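Local atomic coordinates of alpha-1,3-glucanase (Paenibacillus glycanilyticus, PDB entry 6K0P), a protein that hydrolyses alpha-1,3-glucosidic linkages in alpha-1,3-glucan, as a glycoside hydrolase of family 87 that pairs a beta-sandwich with a parallel beta-helix. Residues 105-110 with 276-281; 136-141 with 302-307; 326-331 with 350-355. The protein carries 1 engineered substitution. All coordinates share one frame; numbering follows the deposited sequence.

Interaction 1: 105-110 with 276-281; sequences SKFSYL and NYINRV. With GLC (alpha-D-glucopyranose), chain D; GLC (alpha-D-glucopyranose), chain B.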
loop_
_atom_site.group_PDB
_atom_site.type_symbol
_atom_site.label_atom_id
_atom_site.label_comp_id
_atom_site.label_asym_id
_atom_site.label_seq_id
_atom_site.Cartn_x
_atom_site.Cartn_y
_atom_site.Cartn_z
ATOM N N SER A 105 -12.269 12.622 10.560
ATOM C CA SER A 105 -10.910 12.290 10.966
ATOM C C SER A 105 -10.869 11.158 11.991
ATOM O O SER A 105 -9.857 11.002 12.686
ATOM C CB SER A 105 -10.183 13.527 11.494
ATOM O OG SER A 105 -10.960 14.165 12.494
ATOM N N LYS A 106 -11.945 10.368 12.098
ATOM C CA LYS A 106 -11.973 9.267 13.065
ATOM C C LYS A 106 -10.755 8.350 12.934
ATOM O O LYS A 106 -10.176 7.921 13.944
ATOM C CB LYS A 106 -13.263 8.468 12.894
ATOM C CG LYS A 106 -13.282 7.187 13.725
ATOM C CD LYS A 106 -14.570 6.413 13.527
ATOM C CE LYS A 106 -14.581 5.167 14.417
ATOM N NZ LYS A 106 -15.903 4.487 14.389
ATOM N N PHE A 107 -10.340 8.051 11.705
ATOM C CA PHE A 107 -9.279 7.084 11.445
ATOM C C PHE A 107 -7.931 7.717 11.129
ATOM O O PHE A 107 -6.945 6.987 10.971
ATOM C CB PHE A 107 -9.704 6.125 10.324
ATOM C CG PHE A 107 -10.860 5.246 10.710
ATOM C CD1 PHE A 107 -10.654 4.159 11.535
ATOM C CD2 PHE A 107 -12.153 5.529 10.276
ATOM C CE1 PHE A 107 -11.707 3.342 11.919
ATOM C CE2 PHE A 107 -13.222 4.718 10.651
ATOM C CZ PHE A 107 -12.997 3.622 11.476
ATOM N N SER A 108 -7.864 9.041 11.028
ATOM C CA SER A 108 -6.625 9.745 10.739
ATOM C C SER A 108 -6.061 10.370 12.017
ATOM O O SER A 108 -6.641 10.264 13.104
ATOM C CB SER A 108 -6.868 10.792 9.649
ATOM O OG SER A 108 -8.001 11.591 9.975
ATOM N N TYR A 109 -4.908 11.033 11.869
ATOM C CA TYR A 109 -4.183 11.710 12.944
ATOM C C TYR A 109 -3.534 10.722 13.907
ATOM O O TYR A 109 -4.135 10.329 14.916
ATOM C CB TYR A 109 -5.055 12.751 13.666
ATOM C CG TYR A 109 -5.363 13.959 12.806
ATOM C CD1 TYR A 109 -6.346 13.905 11.823
ATOM C CD2 TYR A 109 -4.669 15.151 12.974
ATOM C CE1 TYR A 109 -6.622 14.995 11.026
ATOM C CE2 TYR A 109 -4.941 16.246 12.182
ATOM C CZ TYR A 109 -5.922 16.165 11.218
ATOM O OH TYR A 109 -6.203 17.252 10.426
ATOM N N LEU A 110 -2.307 10.316 13.590
ATOM C CA LEU A 110 -1.507 9.437 14.432
ATOM C C LEU A 110 -0.282 10.232 14.865
ATOM O O LEU A 110 0.316 10.946 14.055
ATOM C CB LEU A 110 -1.102 8.169 13.654
ATOM C CG LEU A 110 -2.142 7.046 13.484
ATOM C CD1 LEU A 110 -2.500 6.442 14.839
ATOM C CD2 LEU A 110 -3.413 7.499 12.752
ATOM N N ASN A 276 -12.379 -1.428 12.671
ATOM C CA ASN A 276 -12.481 -0.347 13.643
ATOM C C ASN A 276 -11.141 -0.030 14.300
ATOM O O ASN A 276 -11.104 0.590 15.371
ATOM C CB ASN A 276 -13.568 -0.640 14.678
ATOM C CG ASN A 276 -13.242 -1.844 15.536
ATOM O OD1 ASN A 276 -12.156 -2.415 15.434
ATOM N ND2 ASN A 276 -14.197 -2.242 16.384
ATOM N N TYR A 277 -10.033 -0.433 13.681
ATOM C CA TYR A 277 -8.732 -0.048 14.202
ATOM C C TYR A 277 -8.522 1.441 13.985
ATOM O O TYR A 277 -8.857 1.982 12.927
ATOM C CB TYR A 277 -7.599 -0.859 13.551
ATOM C CG TYR A 277 -7.458 -2.217 14.198
ATOM C CD1 TYR A 277 -8.254 -3.280 13.789
ATOM C CD2 TYR A 277 -6.565 -2.425 15.251
ATOM C CE1 TYR A 277 -8.155 -4.529 14.392
ATOM C CE2 TYR A 277 -6.468 -3.674 15.871
ATOM C CZ TYR A 277 -7.265 -4.716 15.430
ATOM O OH TYR A 277 -7.204 -5.966 16.022
ATOM N N ILE A 278 -8.009 2.102 15.023
ATOM C CA ILE A 278 -7.605 3.499 14.951
ATOM C C ILE A 278 -6.119 3.672 15.185
ATOM O O ILE A 278 -5.625 4.804 15.170
ATOM C CB ILE A 278 -8.429 4.386 15.902
ATOM C CG1 ILE A 278 -8.287 3.895 17.346
ATOM C CG2 ILE A 278 -9.891 4.385 15.461
ATOM C CD1 ILE A 278 -8.913 4.831 18.372
ATOM N N ASN A 279 -5.399 2.582 15.418
ATOM C CA ASN A 279 -3.947 2.600 15.506
ATOM C C ASN A 279 -3.458 1.179 15.282
ATOM O O ASN A 279 -4.242 0.224 15.263
ATOM C CB ASN A 279 -3.451 3.160 16.855
ATOM C CG ASN A 279 -3.987 2.380 18.040
ATOM O OD1 ASN A 279 -5.051 2.696 18.574
ATOM N ND2 ASN A 279 -3.258 1.344 18.449
ATOM N N ARG A 280 -2.150 1.055 15.111
ATOM C CA ARG A 280 -1.522 -0.237 14.898
ATOM C C ARG A 280 -1.426 -0.994 16.213
ATOM O O ARG A 280 -1.129 -0.407 17.263
ATOM C CB ARG A 280 -0.121 -0.017 14.330
ATOM C CG ARG A 280 0.657 -1.278 14.035
ATOM C CD ARG A 280 1.963 -0.919 13.338
ATOM N NE ARG A 280 2.781 -2.100 13.103
ATOM C CZ ARG A 280 3.797 -2.147 12.248
ATOM N NH1 ARG A 280 4.117 -1.076 11.540
ATOM N NH2 ARG A 280 4.489 -3.270 12.088
ATOM N N VAL A 281 -1.684 -2.298 16.142
ATOM C CA VAL A 281 -1.445 -3.237 17.234
ATOM C C VAL A 281 -0.763 -4.450 16.622
ATOM O O VAL A 281 -1.213 -4.956 15.589
ATOM C CB VAL A 281 -2.760 -3.650 17.924
ATOM C CG1 VAL A 281 -2.476 -4.545 19.140
ATOM C CG2 VAL A 281 -3.568 -2.418 18.337
HETATM C C1 GLC D . -19.312 6.845 8.554
HETATM C C2 GLC D . -17.998 7.511 8.947
HETATM C C3 GLC D . -17.021 6.534 9.587
HETATM C C4 GLC D . -17.738 5.872 10.748
HETATM C C5 GLC D . -19.063 5.289 10.287
HETATM C C6 GLC D . -19.743 4.621 11.475
HETATM O O2 GLC D . -17.452 8.192 7.837
HETATM O O3 GLC D . -15.972 7.285 10.111
HETATM O O4 GLC D . -16.983 4.809 11.309
HETATM O O5 GLC D . -19.887 6.287 9.698
HETATM O O6 GLC D . -20.141 5.597 12.423
HETATM C C1 GLC B . 5.265 -6.681 13.394
HETATM C C2 GLC B . 5.113 -8.057 14.012
HETATM C C3 GLC B . 4.229 -8.908 13.129
HETATM C C4 GLC B . 2.907 -8.199 12.860
HETATM C C5 GLC B . 3.178 -6.865 12.221
HETATM C C6 GLC B . 1.924 -6.019 12.060
HETATM O O1 GLC B . 6.027 -6.862 12.249
HETATM O O2 GLC B . 6.426 -8.601 14.185
HETATM O O3 GLC B . 3.883 -10.067 13.865
HETATM O O4 GLC B . 2.092 -8.946 11.992
HETATM O O5 GLC B . 4.027 -6.135 13.050
HETATM O O6 GLC B . 1.188 -5.824 13.235
HETATM O O HOH W 1 -6.837 7.218 14.125
#

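Interaction 2: 136-141 with 302-307; sequences YEDAQL and WVEHFV. With GLC (alpha-D-glucopyranose), chain C.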
loop_
_atom_site.group_PDB
_atom_site.type_symbol
_atom_site.label_atom_id
_atom_site.label_comp_id
_atom_site.label_asym_id
_atom_site.label_seq_id
_atom_site.Cartn_x
_atom_site.Cartn_y
_atom_site.Cartn_z
ATOM N N TYR A 136 -4.608 12.232 6.174
ATOM C CA TYR A 136 -5.648 12.035 5.172
ATOM C C TYR A 136 -6.510 10.817 5.481
ATOM O O TYR A 136 -6.064 9.853 6.108
ATOM C CB TYR A 136 -5.028 11.916 3.769
ATOM C CG TYR A 136 -4.631 13.274 3.250
ATOM C CD1 TYR A 136 -5.552 14.068 2.583
ATOM C CD2 TYR A 136 -3.365 13.797 3.488
ATOM C CE1 TYR A 136 -5.230 15.346 2.155
ATOM C CE2 TYR A 136 -3.026 15.073 3.045
ATOM C CZ TYR A 136 -3.964 15.837 2.380
ATOM O OH TYR A 136 -3.653 17.106 1.939
ATOM N N GLU A 137 -7.765 10.890 5.055
ATOM C CA GLU A 137 -8.669 9.751 5.111
ATOM C C GLU A 137 -9.672 9.882 3.973
ATOM O O GLU A 137 -9.600 10.808 3.155
ATOM C CB GLU A 137 -9.323 9.613 6.491
ATOM C CG GLU A 137 -8.830 8.400 7.287
ATOM C CD GLU A 137 -9.284 7.080 6.693
ATOM O OE1 GLU A 137 -8.622 6.050 6.932
ATOM O OE2 GLU A 137 -10.327 7.067 6.003
ATOM N N ASP A 138 -10.607 8.934 3.903
ATOM C CA ASP A 138 -11.439 8.785 2.718
ATOM C C ASP A 138 -12.916 8.869 3.071
ATOM O O ASP A 138 -13.345 8.452 4.155
ATOM C CB ASP A 138 -11.220 7.425 2.045
ATOM C CG ASP A 138 -9.844 7.269 1.429
ATOM O OD1 ASP A 138 -9.036 8.236 1.420
ATOM O OD2 ASP A 138 -9.574 6.143 0.950
ATOM N N ALA A 139 -13.698 9.376 2.123
ATOM C CA ALA A 139 -15.154 9.344 2.210
ATOM C C ALA A 139 -15.701 8.684 0.954
ATOM O O ALA A 139 -15.249 8.974 -0.159
ATOM C CB ALA A 139 -15.720 10.764 2.328
ATOM N N GLN A 140 -16.680 7.798 1.130
ATOM C CA GLN A 140 -17.249 7.008 0.042
ATOM C C GLN A 140 -18.702 7.410 -0.186
ATOM O O GLN A 140 -19.464 7.574 0.772
ATOM C CB GLN A 140 -17.200 5.508 0.376
ATOM C CG GLN A 140 -15.801 4.949 0.662
ATOM C CD GLN A 140 -15.280 5.291 2.052
ATOM O OE1 GLN A 140 -16.052 5.465 2.994
ATOM N NE2 GLN A 140 -13.962 5.416 2.173
ATOM N N LEU A 141 -19.098 7.541 -1.456
ATOM C CA LEU A 141 -20.447 8.002 -1.770
ATOM C C LEU A 141 -20.906 7.435 -3.105
ATOM O O LEU A 141 -20.171 7.492 -4.093
ATOM C CB LEU A 141 -20.474 9.530 -1.845
ATOM C CG LEU A 141 -21.843 10.185 -2.019
ATOM C CD1 LEU A 141 -22.653 9.998 -0.758
ATOM C CD2 LEU A 141 -21.669 11.682 -2.323
ATOM N N TRP A 302 -12.562 -5.378 -0.660
ATOM C CA TRP A 302 -12.099 -4.033 -0.338
ATOM C C TRP A 302 -12.057 -3.956 1.182
ATOM O O TRP A 302 -13.084 -4.141 1.840
ATOM C CB TRP A 302 -13.096 -3.040 -0.945
ATOM C CG TRP A 302 -12.999 -1.574 -0.578
ATOM C CD1 TRP A 302 -12.110 -0.958 0.265
ATOM C CD2 TRP A 302 -13.859 -0.546 -1.076
ATOM N NE1 TRP A 302 -12.377 0.398 0.322
ATOM C CE2 TRP A 302 -13.454 0.668 -0.487
ATOM C CE3 TRP A 302 -14.944 -0.540 -1.961
ATOM C CZ2 TRP A 302 -14.095 1.876 -0.756
ATOM C CZ3 TRP A 302 -15.583 0.662 -2.224
ATOM C CH2 TRP A 302 -15.155 1.854 -1.625
ATOM N N VAL A 303 -10.863 -3.766 1.745
ATOM C CA VAL A 303 -10.649 -3.836 3.187
ATOM C C VAL A 303 -9.982 -2.548 3.653
ATOM O O VAL A 303 -9.033 -2.073 3.016
ATOM C CB VAL A 303 -9.780 -5.065 3.535
ATOM C CG1 VAL A 303 -9.514 -5.156 5.013
ATOM C CG2 VAL A 303 -10.448 -6.335 3.037
ATOM N N GLU A 304 -10.471 -1.998 4.766
ATOM C CA GLU A 304 -9.923 -0.790 5.373
ATOM C C GLU A 304 -9.911 -0.903 6.887
ATOM O O GLU A 304 -10.737 -1.598 7.484
ATOM C CB GLU A 304 -10.725 0.473 5.027
ATOM C CG GLU A 304 -10.868 0.685 3.529
ATOM C CD GLU A 304 -11.023 2.143 3.120
ATOM O OE1 GLU A 304 -10.786 3.065 3.945
ATOM O OE2 GLU A 304 -11.360 2.376 1.936
ATOM N N HIS A 305 -8.966 -0.193 7.509
ATOM C CA HIS A 305 -8.992 0.023 8.961
ATOM C C HIS A 305 -8.818 -1.273 9.740
ATOM O O HIS A 305 -9.400 -1.449 10.818
ATOM C CB HIS A 305 -10.220 0.826 9.403
ATOM C CG HIS A 305 -10.391 2.095 8.635
ATOM N ND1 HIS A 305 -11.621 2.564 8.225
ATOM C CD2 HIS A 305 -9.475 2.985 8.186
ATOM C CE1 HIS A 305 -11.453 3.690 7.552
ATOM N NE2 HIS A 305 -10.162 3.967 7.514
ATOM N N PHE A 306 -8.017 -2.176 9.179
ATOM C CA PHE A 306 -7.395 -3.283 9.888
ATOM C C PHE A 306 -5.905 -3.002 9.997
ATOM O O PHE A 306 -5.385 -2.047 9.409
ATOM C CB PHE A 306 -7.658 -4.614 9.160
ATOM C CG PHE A 306 -9.089 -5.066 9.264
ATOM C CD1 PHE A 306 -10.042 -4.623 8.353
ATOM C CD2 PHE A 306 -9.492 -5.897 10.300
ATOM C CE1 PHE A 306 -11.369 -5.022 8.461
ATOM C CE2 PHE A 306 -10.815 -6.299 10.413
ATOM C CZ PHE A 306 -11.756 -5.860 9.495
ATOM N N VAL A 307 -5.213 -3.838 10.772
ATOM C CA VAL A 307 -3.758 -3.750 10.799
ATOM C C VAL A 307 -3.184 -4.238 9.472
ATOM O O VAL A 307 -2.366 -3.554 8.844
ATOM C CB VAL A 307 -3.187 -4.492 12.022
ATOM C CG1 VAL A 307 -1.656 -4.384 12.043
ATOM C CG2 VAL A 307 -3.764 -3.890 13.302
HETATM C C1 GLC C . -21.260 3.371 5.869
HETATM C C2 GLC C . -20.419 4.099 6.898
HETATM C C3 GLC C . -20.366 5.626 6.759
HETATM C C4 GLC C . -20.210 5.964 5.312
HETATM C C5 GLC C . -21.375 5.373 4.576
HETATM C C6 GLC C . -21.411 5.781 3.110
HETATM O O1 GLC C . -22.558 3.431 6.231
HETATM O O2 GLC C . -20.832 3.697 8.178
HETATM O O3 GLC C . -19.162 6.082 7.314
HETATM O O4 GLC C . -20.232 7.355 5.171
HETATM O O5 GLC C . -21.166 3.993 4.609
HETATM O O6 GLC C . -20.257 5.428 2.387
HETATM O O HOH W 2 -12.093 5.302 4.683
HETATM O O HOH W 3 -11.651 4.436 0.448
#

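Interaction 3: 326-331 with 350-355; sequences KNTFAA and RGTGDD. Engineered in segment 326-331: A331 (natural residue Asp).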
loop_
_atom_site.group_PDB
_atom_site.type_symbol
_atom_site.label_atom_id
_atom_site.label_comp_id
_atom_site.label_asym_id
_atom_site.label_seq_id
_atom_site.Cartn_x
_atom_site.Cartn_y
_atom_site.Cartn_z
ATOM N N LYS A 326 -6.932 -0.435 1.665
ATOM C CA LYS A 326 -6.771 0.996 1.883
ATOM C C LYS A 326 -6.781 1.339 3.363
ATOM O O LYS A 326 -7.561 0.782 4.140
ATOM C CB LYS A 326 -7.845 1.809 1.144
ATOM C CG LYS A 326 -7.671 1.821 -0.382
ATOM C CD LYS A 326 -8.637 2.811 -1.055
ATOM C CE LYS A 326 -9.930 2.137 -1.459
ATOM N NZ LYS A 326 -10.909 3.151 -1.951
ATOM N N ASN A 327 -5.896 2.263 3.747
ATOM C CA ASN A 327 -5.936 2.875 5.068
ATOM C C ASN A 327 -5.837 1.818 6.170
ATOM O O ASN A 327 -6.688 1.705 7.052
ATOM C CB ASN A 327 -7.165 3.785 5.195
ATOM C CG ASN A 327 -7.327 4.686 3.987
ATOM O OD1 ASN A 327 -6.377 5.364 3.581
ATOM N ND2 ASN A 327 -8.510 4.659 3.372
ATOM N N THR A 328 -4.774 1.024 6.086
ATOM C CA THR A 328 -4.464 0.040 7.117
ATOM C C THR A 328 -3.369 0.573 8.032
ATOM O O THR A 328 -2.670 1.546 7.724
ATOM C CB THR A 328 -4.023 -1.304 6.519
ATOM O OG1 THR A 328 -2.820 -1.126 5.758
ATOM C CG2 THR A 328 -5.099 -1.885 5.601
ATOM N N PHE A 329 -3.214 -0.083 9.176
ATOM C CA PHE A 329 -2.281 0.417 10.174
ATOM C C PHE A 329 -0.921 -0.259 10.146
ATOM O O PHE A 329 0.006 0.227 10.804
ATOM C CB PHE A 329 -2.936 0.440 11.560
ATOM C CG PHE A 329 -4.019 1.470 11.638
ATOM C CD1 PHE A 329 -3.716 2.781 11.983
ATOM C CD2 PHE A 329 -5.311 1.164 11.248
ATOM C CE1 PHE A 329 -4.698 3.753 11.995
ATOM C CE2 PHE A 329 -6.304 2.136 11.256
ATOM C CZ PHE A 329 -5.990 3.430 11.630
ATOM N N ALA A 330 -0.774 -1.326 9.365
ATOM C CA ALA A 330 0.531 -1.900 9.071
ATOM C C ALA A 330 0.526 -2.427 7.641
ATOM O O ALA A 330 -0.150 -1.856 6.777
ATOM C CB ALA A 330 0.917 -2.977 10.093
ATOM N N ALA A 331 1.253 -3.515 7.385
ATOM C CA ALA A 331 1.425 -4.024 6.028
ATOM C C ALA A 331 0.090 -4.409 5.395
ATOM O O ALA A 331 -0.863 -4.784 6.079
ATOM C CB ALA A 331 2.352 -5.248 6.047
ATOM N N ARG A 350 -3.624 1.661 -1.069
ATOM C CA ARG A 350 -3.353 3.070 -0.797
ATOM C C ARG A 350 -3.449 3.288 0.704
ATOM O O ARG A 350 -4.423 2.866 1.334
ATOM C CB ARG A 350 -4.349 3.993 -1.514
ATOM C CG ARG A 350 -4.055 5.476 -1.259
ATOM C CD ARG A 350 -5.000 6.375 -2.035
ATOM N NE ARG A 350 -6.365 6.413 -1.497
ATOM C CZ ARG A 350 -7.469 6.202 -2.217
ATOM N NH1 ARG A 350 -7.396 5.907 -3.518
ATOM N NH2 ARG A 350 -8.660 6.309 -1.644
ATOM N N GLY A 351 -2.454 3.952 1.281
ATOM C CA GLY A 351 -2.507 4.246 2.700
ATOM C C GLY A 351 -2.196 3.100 3.643
ATOM O O GLY A 351 -2.703 3.084 4.772
ATOM N N THR A 352 -1.372 2.136 3.235
ATOM C CA THR A 352 -0.959 1.141 4.221
ATOM C C THR A 352 -0.060 1.782 5.280
ATOM O O THR A 352 0.463 2.889 5.103
ATOM C CB THR A 352 -0.276 -0.066 3.572
ATOM O OG1 THR A 352 0.966 0.332 2.978
ATOM C CG2 THR A 352 -1.174 -0.707 2.511
ATOM N N GLY A 353 0.095 1.082 6.408
ATOM C CA GLY A 353 0.829 1.620 7.542
ATOM C C GLY A 353 2.200 0.996 7.729
ATOM O O GLY A 353 2.917 1.289 8.695
ATOM N N ASP A 354 2.552 0.100 6.814
ATOM C CA ASP A 354 3.878 -0.510 6.695
ATOM C C ASP A 354 3.955 -1.020 5.258
ATOM O O ASP A 354 3.111 -0.656 4.429
ATOM C CB ASP A 354 4.070 -1.586 7.771
ATOM C CG ASP A 354 5.525 -1.757 8.187
ATOM O OD1 ASP A 354 6.366 -2.143 7.340
ATOM O OD2 ASP A 354 5.835 -1.522 9.372
ATOM N N ASP A 355 4.959 -1.851 4.948
ATOM C CA ASP A 355 5.166 -2.336 3.582
ATOM C C ASP A 355 3.836 -2.740 2.957
ATOM O O ASP A 355 3.114 -3.577 3.504
ATOM C CB ASP A 355 6.082 -3.568 3.598
ATOM C CG ASP A 355 7.514 -3.264 4.008
ATOM O OD1 ASP A 355 8.038 -2.162 3.737
ATOM O OD2 ASP A 355 8.135 -4.186 4.588
HETATM O O HOH W 4 -6.551 7.056 1.328
#

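Interaction 1: 105-110 with 276-281
At the seam between the N-terminal beta-sandwich and the parallel beta-helix, F107 and L110 of a sandwich loop settle against Y277, I278 and N279 of a loop leaving one coil of the helix. F107 presents the edge of its ring to a backbone carbonyl: CD1 lies 3.1 Å from Y277 O, near the ring plane. That buried oxygen has no hydrogen-bonding partner in the model, so the slightly positive aromatic C-H edge is probably a welcome neighbour. I278 adds CG2, which meets F107 CD1 obliquely at 4.0 Å, the two side chains crossing at about a right angle, while CG of K106 covers part of one face of the ring. A branched aliphatic residue suits this spot because it fills space beside the aromatic group and asks for no polar partner. Farther along, L110 directs CD1 onto I278 O at 3.5 Å and onto CB of N279. A water lies between the backbones, within hydrogen-bonding distance of S108 O and, at 2.9 Å, of I278 O.

Sugars lie beyond both ends of the seam. K106 has CG anti to its backbone N (chi1 172°), and the chain beyond stays extended; its NZ donates to O4 of the chain D glucose at 3.3 Å as well as to Q248 O. R280, held through NE by D282 and through NH1 by D354, sends NH2 to O5 of the chain B glucose, 3.1 Å away. The N279 amide is held at both ends: OD1 by N124, and ND2 donating to R280 O at 3.0 Å from above the carbonyl plane.

Interaction 2: 136-141 with 302-307
E137 has its CG turned to an unusual chi1 of -110° and then bends at chi2 (-69°), which swings CD round toward H305; on H305, CG sits anti to the carbonyl carbon. The two side chains meet tip to tip. H305 NE2 donates to E137 OE1 at 2.7 Å with an N-H...O angle of 154°, the oxygen lying near the ring plane while the nitrogen stands above the carboxylate plane. E137 OE2 accepts D138 N at 2.8 Å, so the carboxylate is fixed at both oxygens, and E304 CB rests over the centre of the imidazole.

E304 is a second buried acid. Its OE2 takes the W302 NE1 hydrogen on the anti lone pair, 2.7 Å away, which also fixes the indole. Two waters fill the gap: one joins E137 OE2, Q140 NE2 and E304 OE1, the other D138 OD2, Q140 NE2 and E304 OE2. Glutamine suits this place because its amide serves both waters among acids whose charges would probably repel, while its CG lies 3.8 Å from W302 CZ2. The backbone Q140 O accepts O6 of the chain C glucose at 2.8 Å. R350 pairs with D138.

Strand 137-141 is hydrogen-bonded to strand 72-80 of the sandwich, whereas strand 302-304 runs between strands 271-274 and 319-326 of the beta-helix; their axes pass 11.6 Å apart, bridged by side chains and water.

Interaction 3: 326-331 with 350-355
A330 O is gripped by two sound donors, T328 OG1 at 2.9 Å and G353 N at 3.0 Å, which reach it from opposite faces of the carbonyl plane; D354 N adds a weak third bond. T328 can do this because its OG1 stands between the backbone N and the carbonyl carbon (chi1 62°). T352 repeats the same torsion, its OG1 binding D354 O at 2.8 Å and also meeting S356. Stacked one coil apart, the two threonines lie side by side, pointing the same way.

These loops follow strands 319-326 and 343-350 in successive coils of the parallel beta-helix, and the pairing continues from K326-R350 to T328-T352 and then shifts by one residue, so that A330 faces G353. K326 and R350 form a parallel bridge, N327 N donates to R350 O at 2.9 Å, and T328 N makes a weak bond to G351 O. Glycine suits position 351 because phi is positive (77°) and a CB would collide with N327 OD1; at G353 one would run into F329 O, T328 O and A330 N.

K326 lays CD over one face of the R350 guanidinium, 3.5 Å from NH2. The likeness of charge is probably offset by E171, which pairs with both residues, and by D138. A water links N327 OD1 to R350 NE. At the other end, the engineered A331 has CB 3.1 Å from D355 O.

How the interactions relate
Interactions 1 and 2 both dock the N-terminal beta-sandwich on the beta-helix, whereas interaction 3 stacks two coils of the helix itself. All three are largely buried, interaction 3 lying nearest the centre of the chain. Their chemistry follows their place: apolar packing against carbonyls in interaction 1, acids, histidine and water in interaction 2, and mostly backbone hydrogen bonds between adjacent turns in interaction 3. They form one continuous region. F107 stacks on H305, joining interactions 1 and 2, and salt bridges tie both docking contacts to interaction 3. Bound glucoses flank this region, at 105-110, 136-141 and 276-281 and beside A330.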